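Local coordinates for protein nucleoporin NUP170 (Chaetomium thermophilum, PDB 5HAX) that probably serves as a scaffold nucleoporin of the inner ring of the nuclear pore complex, with a beta-propeller followed by a helical domain, at residues 284-289 / 347-352; 532-537 / 592-597; 177-182 / 187-192. All coordinates share one frame; numbering follows the deposited sequence.

Contact 1: residues 284-289 / 347-352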
loop_
_atom_site.group_PDB
_atom_site.type_symbol
_atom_site.label_atom_id
_atom_site.label_comp_id
_atom_site.label_asym_id
_atom_site.label_seq_id
_atom_site.Cartn_x
_atom_site.Cartn_y
_atom_site.Cartn_z
ATOM N N SER A 284 31.007 0.953 7.891
ATOM C CA SER A 284 30.544 2.081 8.687
ATOM C C SER A 284 30.539 1.713 10.161
ATOM O O SER A 284 30.252 0.561 10.510
ATOM C CB SER A 284 29.134 2.514 8.259
ATOM O OG SER A 284 28.569 3.420 9.189
ATOM N N PRO A 285 30.835 2.670 11.048
ATOM C CA PRO A 285 30.695 2.416 12.488
ATOM C C PRO A 285 29.254 2.386 12.965
ATOM O O PRO A 285 29.024 2.168 14.161
ATOM C CB PRO A 285 31.456 3.592 13.116
ATOM C CG PRO A 285 31.302 4.692 12.130
ATOM C CD PRO A 285 31.309 4.038 10.775
ATOM N N LEU A 286 28.280 2.612 12.080
ATOM C CA LEU A 286 26.875 2.501 12.444
ATOM C C LEU A 286 26.396 1.055 12.504
ATOM O O LEU A 286 25.275 0.813 12.963
ATOM C CB LEU A 286 26.009 3.285 11.449
ATOM C CG LEU A 286 26.233 4.799 11.377
ATOM C CD1 LEU A 286 25.345 5.420 10.304
ATOM C CD2 LEU A 286 25.978 5.463 12.723
ATOM N N PHE A 287 27.211 0.097 12.062
ATOM C CA PHE A 287 26.837 -1.315 12.078
ATOM C C PHE A 287 28.042 -2.131 12.531
ATOM O O PHE A 287 28.983 -2.331 11.757
ATOM C CB PHE A 287 26.354 -1.773 10.701
ATOM C CG PHE A 287 25.782 -3.165 10.685
ATOM C CD1 PHE A 287 25.130 -3.683 11.795
ATOM C CD2 PHE A 287 25.903 -3.960 9.556
ATOM C CE1 PHE A 287 24.608 -4.961 11.777
ATOM C CE2 PHE A 287 25.383 -5.239 9.534
ATOM C CZ PHE A 287 24.735 -5.740 10.645
ATOM N N THR A 288 28.002 -2.608 13.777
ATOM C CA THR A 288 29.077 -3.389 14.377
ATOM C C THR A 288 28.470 -4.554 15.145
ATOM O O THR A 288 27.252 -4.755 15.154
ATOM C CB THR A 288 29.928 -2.541 15.325
ATOM O OG1 THR A 288 29.151 -2.200 16.478
ATOM C CG2 THR A 288 30.408 -1.267 14.641
ATOM N N ASP A 289 29.333 -5.323 15.817
ATOM C CA ASP A 289 28.863 -6.428 16.646
ATOM C C ASP A 289 28.063 -5.946 17.852
ATOM O O ASP A 289 27.345 -6.745 18.463
ATOM C CB ASP A 289 30.046 -7.277 17.116
ATOM C CG ASP A 289 30.886 -6.579 18.166
ATOM O OD1 ASP A 289 31.348 -7.258 19.104
ATOM O OD2 ASP A 289 31.087 -5.353 18.052
ATOM N N VAL A 347 22.476 -1.230 1.515
ATOM C CA VAL A 347 22.235 -0.510 2.763
ATOM C C VAL A 347 21.809 0.913 2.430
ATOM O O VAL A 347 22.498 1.613 1.680
ATOM C CB VAL A 347 23.485 -0.484 3.666
ATOM C CG1 VAL A 347 23.191 0.272 4.961
ATOM C CG2 VAL A 347 23.965 -1.894 3.966
ATOM N N LYS A 348 20.686 1.346 3.006
ATOM C CA LYS A 348 20.289 2.750 2.992
ATOM C C LYS A 348 20.657 3.355 4.342
ATOM O O LYS A 348 20.067 3.003 5.370
ATOM C CB LYS A 348 18.795 2.904 2.705
ATOM C CG LYS A 348 18.359 4.351 2.453
ATOM C CD LYS A 348 18.959 4.911 1.158
ATOM C CE LYS A 348 18.872 6.431 1.086
ATOM N NZ LYS A 348 17.568 6.913 0.558
ATOM N N PHE A 349 21.635 4.257 4.337
ATOM C CA PHE A 349 22.091 4.886 5.564
ATOM C C PHE A 349 21.171 6.037 5.967
ATOM O O PHE A 349 20.424 6.567 5.143
ATOM C CB PHE A 349 23.522 5.389 5.399
ATOM C CG PHE A 349 24.553 4.294 5.405
ATOM C CD1 PHE A 349 25.006 3.756 6.598
ATOM C CD2 PHE A 349 25.072 3.805 4.217
ATOM C CE1 PHE A 349 25.954 2.750 6.608
ATOM C CE2 PHE A 349 26.021 2.798 4.221
ATOM C CZ PHE A 349 26.461 2.271 5.419
ATOM N N PRO A 350 21.218 6.445 7.233
ATOM C CA PRO A 350 20.256 7.437 7.739
ATOM C C PRO A 350 20.469 8.809 7.128
ATOM O O PRO A 350 21.576 9.137 6.671
ATOM C CB PRO A 350 20.538 7.468 9.251
ATOM C CG PRO A 350 21.304 6.239 9.547
ATOM C CD PRO A 350 22.062 5.898 8.309
ATOM N N PRO A 351 19.442 9.655 7.140
ATOM C CA PRO A 351 19.630 11.062 6.776
ATOM C C PRO A 351 20.419 11.788 7.854
ATOM O O PRO A 351 20.634 11.278 8.953
ATOM C CB PRO A 351 18.198 11.587 6.683
ATOM C CG PRO A 351 17.477 10.790 7.731
ATOM C CD PRO A 351 18.096 9.411 7.690
ATOM N N ARG A 352 20.843 13.010 7.532
ATOM C CA ARG A 352 21.640 13.820 8.448
ATOM C C ARG A 352 20.838 14.916 9.137
ATOM O O ARG A 352 21.097 15.220 10.306
ATOM C CB ARG A 352 22.821 14.449 7.703
ATOM C CG ARG A 352 23.825 15.134 8.623
ATOM C CD ARG A 352 25.217 15.157 8.015
ATOM N NE ARG A 352 25.879 13.858 8.109
ATOM C CZ ARG A 352 26.642 13.463 9.124
ATOM N NH1 ARG A 352 26.855 14.260 10.164
ATOM N NH2 ARG A 352 27.197 12.257 9.101
#

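Contact 2: residues 532-537 / 592-597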
loop_
_atom_site.group_PDB
_atom_site.type_symbol
_atom_site.label_atom_id
_atom_site.label_comp_id
_atom_site.label_asym_id
_atom_site.label_seq_id
_atom_site.Cartn_x
_atom_site.Cartn_y
_atom_site.Cartn_z
ATOM N N VAL A 532 -5.095 19.157 -11.256
ATOM C CA VAL A 532 -5.584 20.143 -10.294
ATOM C C VAL A 532 -6.628 21.041 -10.945
ATOM O O VAL A 532 -7.668 21.342 -10.347
ATOM C CB VAL A 532 -4.413 20.966 -9.723
ATOM C CG1 VAL A 532 -4.929 22.111 -8.850
ATOM C CG2 VAL A 532 -3.473 20.074 -8.926
ATOM N N ALA A 533 -6.367 21.487 -12.177
ATOM C CA ALA A 533 -7.337 22.313 -12.887
ATOM C C ALA A 533 -8.679 21.609 -13.028
ATOM O O ALA A 533 -9.726 22.267 -13.040
ATOM C CB ALA A 533 -6.794 22.691 -14.264
ATOM N N CYS A 534 -8.673 20.282 -13.126
ATOM C CA CYS A 534 -9.892 19.496 -13.249
ATOM C C CYS A 534 -10.497 19.127 -11.899
ATOM O O CYS A 534 -11.454 18.349 -11.856
ATOM C CB CYS A 534 -9.614 18.225 -14.060
ATOM S SG CYS A 534 -9.248 18.537 -15.801
ATOM N N GLY A 535 -9.964 19.662 -10.801
ATOM C CA GLY A 535 -10.524 19.444 -9.484
ATOM C C GLY A 535 -9.867 18.352 -8.670
ATOM O O GLY A 535 -10.320 18.085 -7.552
ATOM N N GLN A 536 -8.822 17.709 -9.187
ATOM C CA GLN A 536 -8.136 16.681 -8.418
ATOM C C GLN A 536 -7.375 17.313 -7.260
ATOM O O GLN A 536 -6.780 18.386 -7.395
ATOM C CB GLN A 536 -7.183 15.891 -9.313
ATOM C CG GLN A 536 -7.879 15.130 -10.435
ATOM C CD GLN A 536 -8.675 13.938 -9.933
ATOM O OE1 GLN A 536 -8.741 13.679 -8.731
ATOM N NE2 GLN A 536 -9.277 13.203 -10.858
ATOM N N GLY A 537 -7.397 16.639 -6.112
ATOM C CA GLY A 537 -6.901 17.207 -4.881
ATOM C C GLY A 537 -7.907 18.055 -4.133
ATOM O O GLY A 537 -7.680 18.361 -2.956
ATOM N N ALA A 592 -2.451 13.174 -22.682
ATOM C CA ALA A 592 -2.454 11.734 -22.917
ATOM C C ALA A 592 -2.106 10.968 -21.647
ATOM O O ALA A 592 -2.696 9.917 -21.369
ATOM C CB ALA A 592 -1.470 11.390 -24.033
ATOM N N LEU A 593 -1.150 11.476 -20.868
ATOM C CA LEU A 593 -0.757 10.796 -19.638
ATOM C C LEU A 593 -1.902 10.787 -18.635
ATOM O O LEU A 593 -2.239 9.739 -18.071
ATOM C CB LEU A 593 0.480 11.474 -19.045
ATOM C CG LEU A 593 1.137 10.800 -17.838
ATOM C CD1 LEU A 593 1.581 9.383 -18.174
ATOM C CD2 LEU A 593 2.316 11.634 -17.356
ATOM N N TYR A 594 -2.522 11.948 -18.412
ATOM C CA TYR A 594 -3.647 12.031 -17.487
ATOM C C TYR A 594 -4.787 11.118 -17.923
ATOM O O TYR A 594 -5.308 10.332 -17.124
ATOM C CB TYR A 594 -4.123 13.480 -17.382
ATOM C CG TYR A 594 -5.253 13.686 -16.403
ATOM C CD1 TYR A 594 -5.183 13.170 -15.117
ATOM C CD2 TYR A 594 -6.385 14.408 -16.758
ATOM C CE1 TYR A 594 -6.212 13.357 -14.214
ATOM C CE2 TYR A 594 -7.421 14.601 -15.861
ATOM C CZ TYR A 594 -7.329 14.075 -14.590
ATOM O OH TYR A 594 -8.354 14.261 -13.691
ATOM N N LEU A 595 -5.188 11.209 -19.195
ATOM C CA LEU A 595 -6.299 10.396 -19.685
ATOM C C LEU A 595 -6.009 8.908 -19.535
ATOM O O LEU A 595 -6.881 8.139 -19.110
ATOM C CB LEU A 595 -6.591 10.732 -21.148
ATOM C CG LEU A 595 -7.649 9.857 -21.830
ATOM C CD1 LEU A 595 -8.979 9.956 -21.100
ATOM C CD2 LEU A 595 -7.801 10.246 -23.293
ATOM N N THR A 596 -4.795 8.484 -19.892
ATOM C CA THR A 596 -4.434 7.075 -19.770
ATOM C C THR A 596 -4.601 6.594 -18.337
ATOM O O THR A 596 -5.191 5.536 -18.088
ATOM C CB THR A 596 -2.994 6.862 -20.238
ATOM O OG1 THR A 596 -2.881 7.221 -21.621
ATOM C CG2 THR A 596 -2.571 5.403 -20.053
ATOM N N ARG A 597 -4.093 7.367 -17.378
ATOM C CA ARG A 597 -4.137 6.950 -15.982
ATOM C C ARG A 597 -5.566 6.910 -15.454
ATOM O O ARG A 597 -5.857 6.166 -14.511
ATOM C CB ARG A 597 -3.261 7.881 -15.141
ATOM C CG ARG A 597 -1.772 7.699 -15.416
ATOM C CD ARG A 597 -0.919 8.792 -14.785
ATOM N NE ARG A 597 0.509 8.490 -14.895
ATOM C CZ ARG A 597 1.486 9.312 -14.520
ATOM N NH1 ARG A 597 1.201 10.504 -14.011
ATOM N NH2 ARG A 597 2.753 8.944 -14.659
#

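Contact 3: residues 177-182 / 187-192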
loop_
_atom_site.group_PDB
_atom_site.type_symbol
_atom_site.label_atom_id
_atom_site.label_comp_id
_atom_site.label_asym_id
_atom_site.label_seq_id
_atom_site.Cartn_x
_atom_site.Cartn_y
_atom_site.Cartn_z
ATOM N N SER A 177 3.999 -14.092 22.654
ATOM C CA SER A 177 3.955 -12.642 22.536
ATOM C C SER A 177 3.758 -12.162 21.107
ATOM O O SER A 177 3.568 -10.958 20.901
ATOM C CB SER A 177 5.246 -12.012 23.087
ATOM O OG SER A 177 5.326 -12.139 24.495
ATOM N N PHE A 178 3.798 -13.058 20.124
ATOM C CA PHE A 178 3.688 -12.689 18.719
ATOM C C PHE A 178 2.777 -13.685 18.021
ATOM O O PHE A 178 2.989 -14.897 18.117
ATOM C CB PHE A 178 5.068 -12.660 18.052
ATOM C CG PHE A 178 6.103 -11.907 18.841
ATOM C CD1 PHE A 178 6.072 -10.524 18.902
ATOM C CD2 PHE A 178 7.103 -12.582 19.523
ATOM C CE1 PHE A 178 7.019 -9.825 19.632
ATOM C CE2 PHE A 178 8.055 -11.891 20.253
ATOM C CZ PHE A 178 8.013 -10.511 20.309
ATOM N N ILE A 179 1.761 -13.169 17.332
ATOM C CA ILE A 179 0.821 -13.974 16.561
ATOM C C ILE A 179 0.712 -13.356 15.177
ATOM O O ILE A 179 0.513 -12.142 15.051
ATOM C CB ILE A 179 -0.570 -14.033 17.224
ATOM C CG1 ILE A 179 -0.462 -14.460 18.690
ATOM C CG2 ILE A 179 -1.488 -14.977 16.448
ATOM C CD1 ILE A 179 -1.741 -14.244 19.477
ATOM N N VAL A 180 0.843 -14.184 14.141
ATOM C CA VAL A 180 0.699 -13.732 12.762
ATOM C C VAL A 180 -0.164 -14.731 12.007
ATOM O O VAL A 180 -0.197 -15.923 12.327
ATOM C CB VAL A 180 2.066 -13.555 12.060
ATOM C CG1 VAL A 180 2.859 -12.444 12.727
ATOM C CG2 VAL A 180 2.851 -14.862 12.059
ATOM N N GLY A 181 -0.869 -14.228 11.001
ATOM C CA GLY A 181 -1.742 -15.054 10.193
ATOM C C GLY A 181 -1.420 -14.919 8.720
ATOM O O GLY A 181 -0.992 -13.866 8.248
ATOM N N THR A 182 -1.631 -16.015 7.995
ATOM C CA THR A 182 -1.439 -16.033 6.554
ATOM C C THR A 182 -2.755 -15.766 5.832
ATOM O O THR A 182 -3.840 -15.785 6.419
ATOM C CB THR A 182 -0.870 -17.375 6.089
ATOM O OG1 THR A 182 -1.869 -18.393 6.225
ATOM C CG2 THR A 182 0.368 -17.756 6.890
ATOM N N ILE A 187 -2.198 -19.921 11.449
ATOM C CA ILE A 187 -1.890 -19.128 12.639
ATOM C C ILE A 187 -0.569 -19.620 13.219
ATOM O O ILE A 187 -0.459 -20.785 13.620
ATOM C CB ILE A 187 -3.012 -19.228 13.688
ATOM C CG1 ILE A 187 -4.334 -18.709 13.108
ATOM C CG2 ILE A 187 -2.640 -18.453 14.946
ATOM C CD1 ILE A 187 -5.536 -18.978 13.991
ATOM N N PHE A 188 0.422 -18.729 13.286
ATOM C CA PHE A 188 1.741 -19.037 13.824
ATOM C C PHE A 188 2.004 -18.235 15.096
ATOM O O PHE A 188 1.576 -17.083 15.219
ATOM C CB PHE A 188 2.837 -18.744 12.793
ATOM C CG PHE A 188 2.784 -19.628 11.576
ATOM C CD1 PHE A 188 3.208 -20.944 11.640
ATOM C CD2 PHE A 188 2.319 -19.139 10.366
ATOM C CE1 PHE A 188 3.166 -21.758 10.522
ATOM C CE2 PHE A 188 2.275 -19.949 9.243
ATOM C CZ PHE A 188 2.699 -21.260 9.323
ATOM N N LEU A 189 2.733 -18.850 16.036
ATOM C CA LEU A 189 2.962 -18.283 17.361
ATOM C C LEU A 189 4.441 -18.323 17.727
ATOM O O LEU A 189 5.169 -19.244 17.347
ATOM C CB LEU A 189 2.184 -19.043 18.444
ATOM C CG LEU A 189 0.708 -19.353 18.204
ATOM C CD1 LEU A 189 0.212 -20.269 19.310
ATOM C CD2 LEU A 189 -0.124 -18.084 18.145
ATOM N N GLY A 190 4.863 -17.323 18.502
ATOM C CA GLY A 190 6.211 -17.236 19.040
ATOM C C GLY A 190 6.206 -16.314 20.240
ATOM O O GLY A 190 5.225 -15.615 20.503
ATOM N N GLY A 191 7.313 -16.310 20.973
ATOM C CA GLY A 191 7.365 -15.508 22.179
ATOM C C GLY A 191 8.757 -15.322 22.740
ATOM O O GLY A 191 9.761 -15.481 22.043
ATOM N N GLU A 192 8.795 -14.978 24.030
ATOM C CA GLU A 192 10.010 -14.549 24.709
ATOM C C GLU A 192 10.612 -15.640 25.594
ATOM O O GLU A 192 11.452 -15.341 26.450
ATOM C CB GLU A 192 9.719 -13.291 25.529
ATOM C CG GLU A 192 9.158 -12.147 24.684
ATOM C CD GLU A 192 8.937 -10.874 25.477
ATOM O OE1 GLU A 192 8.616 -10.965 26.681
ATOM O OE2 GLU A 192 9.086 -9.779 24.892
#

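Contact 1: residues 284-289 / 347-352
An ST turn inside a type I beta turn, Ser284 to Phe287, carries the two side chains that meet the aromatic ring of Phe349 within the N-terminal beta-propeller. Ser284 touches it with CB, 3.6 Å from Phe349 CE1. Its hydroxyl stands anti to the backbone N (chi1 168°), and there Ser284 OG accepts from Leu286 N at 3.0 Å in a nearly straight bond (167°); the same OG donates to the carbonyl O of Lys372, so the buried hydroxyl is used both as acceptor and as donor. The turn puts Leu286 where its CD1 branch does all the touching: it lies 4.1 Å from Phe349 CD1, approaching the ring obliquely, and points end-on at Pro350 CD, 3.9 Å away. Two residues before Phe349, on strand 341-348, Val347 CG1 sits over the centre of one face of the phenylalanine ring, 3.8 Å above the plane. No hydrogen bond crosses between 284-289 and 347-352, and the segments are joined by van der Waals contact, nearly all of it through carbon. It links the loop that follows helix 270-279, where Ser284 rests on Phe277, to the end of strand 341-348, just past which Phe349 also packs on Ala34 of strand 33-35.

Contact 2: residues 532-537 / 592-597
Tyr594 reaches from helix 586-599 to the end of helix 522-533, and its outer end does the work. Its CB starts toward the 532-537 segment, with CG anti to the backbone N (chi1 -178°), which carries the ring away from its own helix toward Cys534 and Gln536. Along the ring, Tyr594 CE2 comes within 4.3 Å of Cys534 SG, an apolar contact made obliquely to the ring. At the tip, the phenol oxygen is met by both residues: Cys534 CB lies 4.2 Å from Tyr594 OH, Gln536 CG 3.4 Å from the same oxygen, and Gln536 NE2 donates a hydrogen bond to it at 3.2 Å and 160°. This buried hydroxyl therefore has a polar mate as well as carbon neighbours. The backbone that presents these partners is a Schellman motif: Gly535, with positive phi, is its C-prime residue, Gly535 N bonds to Val532 O, and Gln536 N closes back to Ala531 O. The chain thus leaves the helix at Cys534 and turns Gln536 toward the tyrosine. A bend at chi2 of the glutamine turns its amide back, and NE2 reaches the oxygen that CG already touches. The oxygen lies close to the amide plane, while NE2 comes in at the ring edge with amide and ring planes 81° apart. Elsewhere the tyrosine ring packs edge-to-face with Phe467 and against Leu530 of helix 522-533 and Leu635 of helix 622-640, the helix that also supplies Phe638 beside Cys534.

Contact 3: residues 177-182 / 187-192
Phe178 lays its ring beside Gly190 and Gly191, where the lack of side chains leaves a shallow hollow in the neighbouring strand: Phe178 CD2 lies 3.7 Å from Gly190 O and 4.0 Å from Gly191 CA. With CG beside the backbone N (chi1 -48°), the ring leans over toward Gly190, and Ser177 CB stands over the centre of one of its faces. An alanine in place of Phe178 is likely to leave this glycine hollow unfilled and to take one apolar neighbour from Leu230 of strand 230-236. Farther along the same face, Val180 CG2 sets against Phe188 CB at 4.0 Å; just past the strand end, Thr182 CG2 abuts the in-plane edge of the Phe188 ring, 3.7 Å from Phe188 CE2. The opposite face is aliphatic. Ile179 and Leu189 lie side by side, pointing the same way, and the Leu189 CD2 methyl nestles between both branches of the isoleucine, 3.7 Å from Ile179 CG1. Ile187 CG2 also meets Ile179 CG2, 4.0 Å away. The side chains rise from both faces of an antiparallel hairpin, the first two strands of a four-stranded propeller blade, with a classic beta bulge of Ser177 and Phe178 opposite Gly190. Both amides grip Gly190 O: Ser177 N, at 2.9 Å, uses a lone pair in the carbonyl plane, whereas Phe178 N is tilted 32° from it. Backbone bonds thus set the register; no side-chain hydrogen bond crosses, and side chains add mainly apolar contact.

Contacts 1 and 3 both belong to the N-terminal beta-propeller, their centres about 30 Å apart, whereas contact 2 lies in the helical region, its centre about 44 Å from that of contact 3 and on the other side of the chain's centre. No two of them share an element or touch. Contact 3 is local, within one hairpin and partly buried; contacts 1 and 2 are smaller, buried, and bridge more than fifty residues of sequence. Their chemistry follows: paired strands bind through the backbone, the loop of 284-289 meets its strand end without any hydrogen bond, mainly through carbon, and in contact 2 a helix end and the loop after it meet another helix through one side-chain hydrogen bond and a sulfur-ring contact.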